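Local coordinates for protein HTPA Reductase (Selaginella moellendorffii, PDB 5U5N) that probably reduces 4-hydroxy-tetrahydrodipicolinate to tetrahydrodipicolinate with NADH or NADPH, a step in lysine biosynthesis by the diaminopimelate pathway, at residues 35-40 with 53-58; 29-34 with 49-54; 74-79 with 97-102. One frame throughout, in Å; residues are numbered along the deposited sequence.

Overall arrangement
After strand 7-10 and helix 15-27, the chain lays down segments 29-34 and 35-40 in succession, turns back through strand 44-48, and returns along strand 51-57. Contact 2 closes when 49-54 reaches 29-34; contact 1 closes a little later, with 53-58 on 35-40. The two loops cross rather than nest, share V53 and D54, and touch where R56 meets L34. Contact 3 follows in series, closing around helix 86-95 inside the five-stranded parallel sheet. Contacts 1 and 2 pair strands 34-37 and 51-57 of the small mixed sheet, which strand 44-48 completes; the paired strands' C-terminal ends border NAD's adenosine. V32 of contact 2 packs on V75 of contact 3, joining the two regions within the N-terminal nucleotide-binding domain.

Contact 1: residues 35-40 with 53-58; sequences SLTGPG and VDVREV. With NAD (nicotinamide-adenine-dinucleotide), chain C.
S35 and T37 are joined to the strand at 53-57 by three backbone hydrogen bonds in parallel register, S35 facing V55 and L36 facing R56. S35 N gives to D54 O, R56 N to S35 O at 2.8 Å, and T37 N to R56 O at 3.0 Å, nearly along the C=O axis. Apolar contacts fill one face: T37 CB rests 3.6 Å from V55 CG1, the side chains crossing at about a right angle, while S35 CB meets V53 CG1 at 3.7 Å. On the other face, L36 CD2 packs on E57 O; past the pairing, V58 CB packs 3.2 Å from T37 O. The pair belongs to the small mixed sheet of a Rossmann-type domain, and its C-terminal end lines the adenosine pocket. There L36 O approaches NAD C2A to 3.2 Å, V58 CG2 lies 3.8 Å from NAD N6A, and G38 N makes a weak hydrogen bond to NAD ribose O2B (3.2 Å). The hydroxyls bond outside the pair: T37 OG1 to D11, which also binds NAD, and S35 OG to V9 O and C12 N. R56 forms salt bridges with E60 and E67, and its NH1 a long, weak ion pair with D54 OD2.

Contact 2: residues 29-34 with 49-54; sequences LRLVPL and GNVEVD
L31 CG stands anti to its backbone N (chi1 -179°); V53 CG1 is anti to its own N, which leaves CG2 beside that nitrogen as the branch that meets L31. L31 CD2 lies 3.7 Å from V53 CG2, the side chains crossing at about a right angle, and the same methyl reaches V51 CG1 at 4.2 Å. A single leucine branch thus touches two valines whose positions alternate along strand 51-57. The other branch of V53, CG1, packs against the backbone carbons of P33 and L34.

P33 sits at a turn in segment 29-34. A weak hydrogen bond from L34 N to V32 O closes an inverse gamma turn around it, and its CB comes within 3.3 Å of E52 O. Its carbonyl is turned to the strand, and D54 N gives a hydrogen bond to P33 O at 2.9 Å, from well above the carbonyl plane (54° out of it). One residue on, parallel pairing begins: L34 CA directs a CH···O contact of 3.3 Å at D54 O. The L34 and D54 side chains lie side by side, pointing the same way, with methyl CD2 of L34 3.7 Å from D54 OD2, the oxygen that also faces R56 NH1.

The segment 29-34 leads from helix 15-27 into strand 34-37. L31 and V53 also touch I48 of strand 44-48, V32 and L34 pack on V68 of helix 61-71, and the backbone of V32 is hydrogen-bonded to V7, linking the small sheet's approach to the large parallel sheet.

Contact 3: residues 74-79 with 97-102; sequences NVIVVD and GLPFVM
V77 and V101 anchor a regular parallel pairing, with F100 opposite V77, V101 opposite V78 and M102 opposite D79. V77 N gives to P99 O in the carbonyl plane, at 2.9 Å and almost straight. V101 N returns a bond of 2.7 Å to V77 O, and D79 N gives to V101 O. F100 CA adds a CH···O contact of 3.1 Å to the same V77 O.

Around this backbone core, V75 CG1 packs 3.7 Å from L98 CD2, and V77 CG2 meets the other leucine branch, CD1. The P99 ring puts CG 3.4 Å from V75 O, while the I76 side chain crosses the proline at about a right angle, CG1 nearest its CG. F100 CG sits between backbone N and carbonyl carbon (chi1 67°); CB touches V77, but the ring leads away, with L98 O and M102 CB at its edge, in the ring plane. The bend at chi2 (69°) brings M102 SD to 3.5 Å from D79 OD1, and the two side chains lie side by side.

Strands 76-79 and 100-102, only 12° apart in direction, are linked through helix 86-95 as a beta-alpha-beta unit of the Rossmann fold. That helix covers one face, Y93 touching V77 and C94 touching F100. V78 packs on T247 and V251 of helix 241-259. G97, just past helix 86-95, takes positive phi in a Schellman motif, after which the chain enters strand 100-102.

Side-chain bonds from outside the pair fix the buried D79 carboxylate: OD2 is bonded to Y93 OH and N89 ND2, OD1 to T81 and T104 hydroxyls. Since N89 binds NAD, the grip on OD2 is consistent with D79 serving as a second-shell residue that positions N89 at the cofactor.

Contact 1: residues 35-40 with 53-58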
loop_
_atom_site.group_PDB
_atom_site.type_symbol
_atom_site.label_atom_id
_atom_site.label_comp_id
_atom_site.label_asym_id
_atom_site.label_seq_id
_atom_site.Cartn_x
_atom_site.Cartn_y
_atom_site.Cartn_z
ATOM N N SER A 35 11.203 37.273 -8.657
ATOM C CA SER A 35 10.882 36.127 -9.477
ATOM C C SER A 35 11.271 36.421 -10.924
ATOM O O SER A 35 11.456 37.588 -11.314
ATOM C CB SER A 35 9.385 35.827 -9.365
ATOM O OG SER A 35 9.052 34.586 -9.993
ATOM N N LEU A 36 11.438 35.362 -11.704
ATOM C CA LEU A 36 11.783 35.455 -13.117
ATOM C C LEU A 36 10.616 34.882 -13.885
ATOM O O LEU A 36 10.081 33.811 -13.519
ATOM C CB LEU A 36 13.074 34.694 -13.389
ATOM C CG LEU A 36 14.304 35.408 -12.840
ATOM C CD1 LEU A 36 15.515 34.516 -12.805
ATOM C CD2 LEU A 36 14.637 36.638 -13.688
ATOM N N THR A 37 10.162 35.616 -14.893
ATOM C CA THR A 37 9.045 35.193 -15.729
ATOM C C THR A 37 9.607 34.944 -17.118
ATOM O O THR A 37 10.805 35.172 -17.360
ATOM C CB THR A 37 7.843 36.183 -15.682
ATOM O OG1 THR A 37 6.721 35.612 -16.362
ATOM C CG2 THR A 37 8.176 37.555 -16.294
ATOM N N GLY A 38 8.763 34.436 -18.010
ATOM C CA GLY A 38 9.253 33.850 -19.265
ATOM C C GLY A 38 9.460 34.852 -20.361
ATOM O O GLY A 38 9.035 36.002 -20.235
ATOM N N PRO A 39 10.078 34.412 -21.471
ATOM C CA PRO A 39 10.370 35.382 -22.530
ATOM C C PRO A 39 9.022 35.828 -23.095
ATOM O O PRO A 39 8.061 35.032 -23.121
ATOM C CB PRO A 39 11.201 34.579 -23.529
ATOM C CG PRO A 39 10.783 33.138 -23.315
ATOM C CD PRO A 39 10.228 33.019 -21.935
ATOM N N GLY A 40 8.926 37.100 -23.456
ATOM C CA GLY A 40 7.645 37.670 -23.855
ATOM C C GLY A 40 6.647 38.043 -22.749
ATOM O O GLY A 40 5.576 38.553 -23.056
ATOM N N VAL A 53 5.948 40.540 -4.657
ATOM C CA VAL A 53 7.063 39.984 -5.437
ATOM C C VAL A 53 7.296 40.819 -6.696
ATOM O O VAL A 53 6.391 41.011 -7.501
ATOM C CB VAL A 53 6.829 38.504 -5.844
ATOM C CG1 VAL A 53 8.010 37.949 -6.626
ATOM C CG2 VAL A 53 6.595 37.634 -4.606
ATOM N N ASP A 54 8.528 41.275 -6.840
ATOM C CA ASP A 54 9.024 41.962 -8.029
ATOM C C ASP A 54 9.338 40.915 -9.118
ATOM O O ASP A 54 10.346 40.226 -9.056
ATOM C CB ASP A 54 10.282 42.728 -7.616
ATOM C CG ASP A 54 10.794 43.671 -8.664
ATOM O OD1 ASP A 54 10.155 43.852 -9.721
ATOM O OD2 ASP A 54 11.868 44.275 -8.413
ATOM N N VAL A 55 8.444 40.782 -10.093
ATOM C CA VAL A 55 8.612 39.825 -11.176
ATOM C C VAL A 55 9.416 40.507 -12.327
ATOM O O VAL A 55 9.026 41.561 -12.843
ATOM C CB VAL A 55 7.245 39.304 -11.642
ATOM C CG1 VAL A 55 7.402 38.342 -12.809
ATOM C CG2 VAL A 55 6.513 38.638 -10.461
ATOM N N ARG A 56 10.538 39.896 -12.692
ATOM C CA ARG A 56 11.492 40.487 -13.596
ATOM C C ARG A 56 11.555 39.611 -14.838
ATOM O O ARG A 56 11.306 38.406 -14.784
ATOM C CB ARG A 56 12.862 40.586 -12.926
ATOM C CG ARG A 56 12.846 41.307 -11.577
ATOM C CD ARG A 56 12.879 42.828 -11.729
ATOM N NE ARG A 56 14.247 43.305 -12.006
ATOM C CZ ARG A 56 15.200 43.524 -11.085
ATOM N NH1 ARG A 56 14.970 43.380 -9.778
ATOM N NH2 ARG A 56 16.411 43.890 -11.478
ATOM N N GLU A 57 11.899 40.239 -15.954
ATOM C CA GLU A 57 12.011 39.559 -17.237
ATOM C C GLU A 57 13.216 38.648 -17.195
ATOM O O GLU A 57 14.198 38.928 -16.519
ATOM C CB GLU A 57 12.137 40.573 -18.391
ATOM C CG GLU A 57 10.917 41.481 -18.551
ATOM C CD GLU A 57 11.049 42.512 -19.663
ATOM O OE1 GLU A 57 11.973 42.403 -20.513
ATOM O OE2 GLU A 57 10.214 43.451 -19.709
ATOM N N VAL A 58 13.132 37.539 -17.917
ATOM C CA VAL A 58 14.218 36.560 -17.896
ATOM C C VAL A 58 15.515 37.095 -18.524
ATOM O O VAL A 58 16.590 36.630 -18.185
ATOM C CB VAL A 58 13.816 35.203 -18.520
ATOM C CG1 VAL A 58 13.666 35.285 -20.039
ATOM C CG2 VAL A 58 14.807 34.129 -18.085
HETATM P PA NAD C . 2.020 28.025 -16.801
HETATM O O1A NAD C . 1.971 28.077 -18.318
HETATM O O2A NAD C . 0.824 28.417 -15.956
HETATM O O5B NAD C . 3.246 28.888 -16.262
HETATM C C5B NAD C . 4.586 28.641 -16.642
HETATM C C4B NAD C . 5.299 29.983 -16.542
HETATM O O4B NAD C . 6.697 29.854 -16.800
HETATM C C3B NAD C . 4.754 31.025 -17.519
HETATM O O3B NAD C . 4.022 32.024 -16.786
HETATM C C2B NAD C . 5.990 31.547 -18.270
HETATM O O2B NAD C . 5.920 32.968 -18.527
HETATM C C1B NAD C . 7.151 31.087 -17.367
HETATM N N9A NAD C . 8.493 30.892 -17.981
HETATM C C8A NAD C . 8.772 30.393 -19.204
HETATM N N7A NAD C . 10.108 30.360 -19.412
HETATM C C5A NAD C . 10.712 30.831 -18.307
HETATM C C6A NAD C . 12.104 31.079 -17.873
HETATM N N6A NAD C . 13.145 30.789 -18.683
HETATM N N1A NAD C . 12.317 31.588 -16.640
HETATM C C2A NAD C . 11.296 31.894 -15.810
HETATM N N3A NAD C . 9.998 31.704 -16.150
HETATM C C4A NAD C . 9.647 31.180 -17.361
HETATM O O3 NAD C . 2.533 26.541 -16.418
HETATM P PN NAD C . 2.066 25.736 -15.089
HETATM O O1N NAD C . 0.604 25.419 -15.299
HETATM O O2N NAD C . 2.505 26.500 -13.855
HETATM O O5D NAD C . 3.029 24.447 -15.219
HETATM C C5D NAD C . 4.441 24.631 -15.226
HETATM C C4D NAD C . 5.209 23.335 -15.446
HETATM O O4D NAD C . 5.112 22.527 -14.267
HETATM C C3D NAD C . 4.691 22.486 -16.616
HETATM O O3D NAD C . 5.776 21.921 -17.373
HETATM C C2D NAD C . 3.890 21.391 -15.939
HETATM O O2D NAD C . 3.890 20.155 -16.655
HETATM C C1D NAD C . 4.645 21.219 -14.627
HETATM N N1N NAD C . 3.894 20.568 -13.534
HETATM C C2N NAD C . 4.567 19.641 -12.827
HETATM C C3N NAD C . 3.990 18.958 -11.761
HETATM C C7N NAD C . 4.778 17.908 -10.999
HETATM O O7N NAD C . 4.164 17.014 -10.440
HETATM N N7N NAD C . 6.119 17.928 -10.936
HETATM C C4N NAD C . 2.665 19.259 -11.438
HETATM C C5N NAD C . 1.971 20.217 -12.173
HETATM C C6N NAD C . 2.611 20.867 -13.227
#

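Contact 2: residues 29-34 with 49-54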
loop_
_atom_site.group_PDB
_atom_site.type_symbol
_atom_site.label_atom_id
_atom_site.label_comp_id
_atom_site.label_asym_id
_atom_site.label_seq_id
_atom_site.Cartn_x
_atom_site.Cartn_y
_atom_site.Cartn_z
ATOM N N LEU A 29 7.587 29.469 5.149
ATOM C CA LEU A 29 8.856 29.692 4.473
ATOM C C LEU A 29 8.965 31.145 4.096
ATOM O O LEU A 29 7.986 31.792 3.866
ATOM C CB LEU A 29 8.978 28.841 3.217
ATOM C CG LEU A 29 9.232 27.388 3.550
ATOM C CD1 LEU A 29 9.291 26.595 2.255
ATOM C CD2 LEU A 29 10.552 27.250 4.317
ATOM N N ARG A 30 10.189 31.638 4.063
ATOM C CA ARG A 30 10.498 32.964 3.564
ATOM C C ARG A 30 10.586 32.985 2.007
ATOM O O ARG A 30 11.449 32.348 1.415
ATOM C CB ARG A 30 11.818 33.381 4.149
ATOM C CG ARG A 30 12.149 34.803 3.839
ATOM C CD ARG A 30 13.350 35.122 4.638
ATOM N NE ARG A 30 13.463 36.548 4.840
ATOM C CZ ARG A 30 14.481 37.095 5.455
ATOM N NH1 ARG A 30 15.474 36.336 5.934
ATOM N NH2 ARG A 30 14.494 38.399 5.606
ATOM N N LEU A 31 9.672 33.724 1.383
ATOM C CA LEU A 31 9.615 33.920 -0.053
ATOM C C LEU A 31 10.446 35.147 -0.444
ATOM O O LEU A 31 10.130 36.290 -0.056
ATOM C CB LEU A 31 8.155 34.125 -0.511
ATOM C CG LEU A 31 7.898 34.324 -2.001
ATOM C CD1 LEU A 31 8.180 33.062 -2.782
ATOM C CD2 LEU A 31 6.497 34.796 -2.285
ATOM N N VAL A 32 11.475 34.909 -1.255
ATOM C CA VAL A 32 12.331 35.971 -1.782
ATOM C C VAL A 32 11.435 36.829 -2.687
ATOM O O VAL A 32 10.753 36.285 -3.542
ATOM C CB VAL A 32 13.517 35.352 -2.550
ATOM C CG1 VAL A 32 14.303 36.425 -3.282
ATOM C CG2 VAL A 32 14.431 34.609 -1.595
ATOM N N PRO A 33 11.389 38.175 -2.486
ATOM C CA PRO A 33 10.442 38.973 -3.257
ATOM C C PRO A 33 10.964 39.354 -4.657
ATOM O O PRO A 33 10.759 40.491 -5.123
ATOM C CB PRO A 33 10.268 40.199 -2.375
ATOM C CG PRO A 33 11.630 40.409 -1.832
ATOM C CD PRO A 33 12.174 39.031 -1.575
ATOM N N LEU A 34 11.605 38.398 -5.326
ATOM C CA LEU A 34 11.984 38.488 -6.740
ATOM C C LEU A 34 11.658 37.189 -7.422
ATOM O O LEU A 34 11.777 36.143 -6.828
ATOM C CB LEU A 34 13.471 38.785 -6.884
ATOM C CG LEU A 34 13.883 40.190 -6.467
ATOM C CD1 LEU A 34 15.311 40.237 -6.015
ATOM C CD2 LEU A 34 13.697 41.144 -7.609
ATOM N N GLY A 49 0.287 36.080 -0.809
ATOM C CA GLY A 49 -0.061 36.286 0.596
ATOM C C GLY A 49 -0.027 37.777 0.876
ATOM O O GLY A 49 -0.724 38.538 0.201
ATOM N N ASN A 50 0.810 38.187 1.821
ATOM C CA ASN A 50 1.093 39.614 2.082
ATOM C C ASN A 50 2.512 39.985 1.661
ATOM O O ASN A 50 3.091 40.951 2.182
ATOM C CB ASN A 50 0.884 39.960 3.559
ATOM C CG ASN A 50 -0.564 40.265 3.887
ATOM O OD1 ASN A 50 -1.319 40.790 3.056
ATOM N ND2 ASN A 50 -0.962 39.957 5.127
ATOM N N VAL A 51 3.071 39.246 0.707
ATOM C CA VAL A 51 4.431 39.494 0.206
ATOM C C VAL A 51 4.334 39.976 -1.236
ATOM O O VAL A 51 3.731 39.331 -2.081
ATOM C CB VAL A 51 5.316 38.234 0.285
ATOM C CG1 VAL A 51 6.710 38.482 -0.304
ATOM C CG2 VAL A 51 5.381 37.739 1.728
ATOM N N GLU A 52 4.932 41.129 -1.494
ATOM C CA GLU A 52 4.920 41.748 -2.800
ATOM C C GLU A 52 6.146 41.233 -3.538
ATOM O O GLU A 52 7.247 41.429 -3.076
ATOM C CB GLU A 52 4.948 43.261 -2.625
ATOM C CG GLU A 52 4.824 44.038 -3.938
ATOM C CD GLU A 52 5.220 45.494 -3.811
ATOM O OE1 GLU A 52 4.559 46.203 -3.000
ATOM O OE2 GLU A 52 6.199 45.883 -4.510
ATOM N N VAL A 53 5.948 40.540 -4.657
ATOM C CA VAL A 53 7.063 39.984 -5.437
ATOM C C VAL A 53 7.296 40.819 -6.696
ATOM O O VAL A 53 6.391 41.011 -7.501
ATOM C CB VAL A 53 6.829 38.504 -5.844
ATOM C CG1 VAL A 53 8.010 37.949 -6.626
ATOM C CG2 VAL A 53 6.595 37.634 -4.606
ATOM N N ASP A 54 8.528 41.275 -6.840
ATOM C CA ASP A 54 9.024 41.962 -8.029
ATOM C C ASP A 54 9.338 40.915 -9.118
ATOM O O ASP A 54 10.346 40.226 -9.056
ATOM C CB ASP A 54 10.282 42.728 -7.616
ATOM C CG ASP A 54 10.794 43.671 -8.664
ATOM O OD1 ASP A 54 10.155 43.852 -9.721
ATOM O OD2 ASP A 54 11.868 44.275 -8.413
#

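Contact 3: residues 74-79 with 97-102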
loop_
_atom_site.group_PDB
_atom_site.type_symbol
_atom_site.label_atom_id
_atom_site.label_comp_id
_atom_site.label_asym_id
_atom_site.label_seq_id
_atom_site.Cartn_x
_atom_site.Cartn_y
_atom_site.Cartn_z
ATOM N N ASN A 74 21.399 31.946 1.159
ATOM C CA ASN A 74 21.002 30.550 1.295
ATOM C C ASN A 74 19.811 30.168 0.448
ATOM O O ASN A 74 19.230 29.091 0.664
ATOM C CB ASN A 74 20.708 30.244 2.759
ATOM C CG ASN A 74 21.862 30.593 3.646
ATOM O OD1 ASN A 74 23.030 30.330 3.314
ATOM N ND2 ASN A 74 21.555 31.232 4.776
ATOM N N VAL A 75 19.446 31.016 -0.512
ATOM C CA VAL A 75 18.280 30.796 -1.333
ATOM C C VAL A 75 18.318 29.439 -2.040
ATOM O O VAL A 75 19.383 28.976 -2.452
ATOM C CB VAL A 75 18.095 31.907 -2.388
ATOM C CG1 VAL A 75 19.214 31.877 -3.405
ATOM C CG2 VAL A 75 16.732 31.786 -3.058
ATOM N N ILE A 76 17.141 28.826 -2.138
ATOM C CA ILE A 76 16.905 27.669 -2.967
ATOM C C ILE A 76 15.908 28.110 -3.987
ATOM O O ILE A 76 14.910 28.711 -3.634
ATOM C CB ILE A 76 16.289 26.506 -2.124
ATOM C CG1 ILE A 76 17.357 25.941 -1.203
ATOM C CG2 ILE A 76 15.714 25.424 -3.043
ATOM C CD1 ILE A 76 16.862 24.958 -0.172
ATOM N N VAL A 77 16.151 27.775 -5.231
ATOM C CA VAL A 77 15.249 28.119 -6.319
ATOM C C VAL A 77 14.259 26.976 -6.556
ATOM O O VAL A 77 14.644 25.823 -6.567
ATOM C CB VAL A 77 16.019 28.403 -7.607
ATOM C CG1 VAL A 77 15.066 28.645 -8.765
ATOM C CG2 VAL A 77 16.961 29.594 -7.425
ATOM N N VAL A 78 12.991 27.328 -6.734
ATOM C CA VAL A 78 11.964 26.422 -7.181
ATOM C C VAL A 78 11.559 26.809 -8.593
ATOM O O VAL A 78 11.108 27.960 -8.802
ATOM C CB VAL A 78 10.748 26.547 -6.274
ATOM C CG1 VAL A 78 9.607 25.716 -6.811
ATOM C CG2 VAL A 78 11.111 26.077 -4.858
ATOM N N ASP A 79 11.754 25.888 -9.553
ATOM C CA ASP A 79 11.470 26.100 -10.957
ATOM C C ASP A 79 10.214 25.352 -11.410
ATOM O O ASP A 79 10.220 24.123 -11.486
ATOM C CB ASP A 79 12.675 25.680 -11.799
ATOM C CG ASP A 79 12.601 26.168 -13.232
ATOM O OD1 ASP A 79 11.790 25.624 -13.986
ATOM O OD2 ASP A 79 13.367 27.120 -13.624
ATOM N N GLY A 97 25.826 28.153 -9.074
ATOM C CA GLY A 97 25.812 27.468 -7.793
ATOM C C GLY A 97 24.506 27.598 -7.021
ATOM O O GLY A 97 24.525 27.535 -5.806
ATOM N N LEU A 98 23.377 27.807 -7.701
ATOM C CA LEU A 98 22.120 27.991 -6.995
ATOM C C LEU A 98 21.458 26.604 -6.794
ATOM O O LEU A 98 21.148 25.911 -7.782
ATOM C CB LEU A 98 21.160 28.881 -7.764
ATOM C CG LEU A 98 21.437 30.389 -7.754
ATOM C CD1 LEU A 98 20.500 31.056 -8.762
ATOM C CD2 LEU A 98 21.280 30.991 -6.347
ATOM N N PRO A 99 21.226 26.204 -5.528
ATOM C CA PRO A 99 20.480 24.942 -5.354
ATOM C C PRO A 99 19.057 25.070 -5.857
ATOM O O PRO A 99 18.468 26.119 -5.701
ATOM C CB PRO A 99 20.511 24.700 -3.832
ATOM C CG PRO A 99 20.899 25.991 -3.221
ATOM C CD PRO A 99 21.659 26.779 -4.250
ATOM N N PHE A 100 18.519 24.021 -6.478
ATOM C CA PHE A 100 17.185 24.111 -7.041
ATOM C C PHE A 100 16.312 22.864 -6.925
ATOM O O PHE A 100 16.796 21.742 -6.923
ATOM C CB PHE A 100 17.229 24.587 -8.513
ATOM C CG PHE A 100 17.850 23.620 -9.469
ATOM C CD1 PHE A 100 19.212 23.556 -9.616
ATOM C CD2 PHE A 100 17.051 22.779 -10.242
ATOM C CE1 PHE A 100 19.785 22.665 -10.498
ATOM C CE2 PHE A 100 17.606 21.863 -11.113
ATOM C CZ PHE A 100 18.980 21.812 -11.246
ATOM N N VAL A 101 15.010 23.122 -6.888
ATOM C CA VAL A 101 13.985 22.131 -7.006
ATOM C C VAL A 101 13.277 22.349 -8.338
ATOM O O VAL A 101 12.580 23.349 -8.501
ATOM C CB VAL A 101 12.991 22.267 -5.843
ATOM C CG1 VAL A 101 11.859 21.249 -5.991
ATOM C CG2 VAL A 101 13.728 22.091 -4.520
ATOM N N MET A 102 13.441 21.392 -9.258
ATOM C CA MET A 102 12.883 21.443 -10.609
ATOM C C MET A 102 11.633 20.585 -10.688
ATOM O O MET A 102 11.731 19.361 -10.685
ATOM C CB MET A 102 13.964 20.952 -11.612
ATOM C CG MET A 102 13.552 20.811 -13.075
ATOM S SD MET A 102 13.256 22.433 -13.824
ATOM C CE MET A 102 14.943 23.018 -14.020
#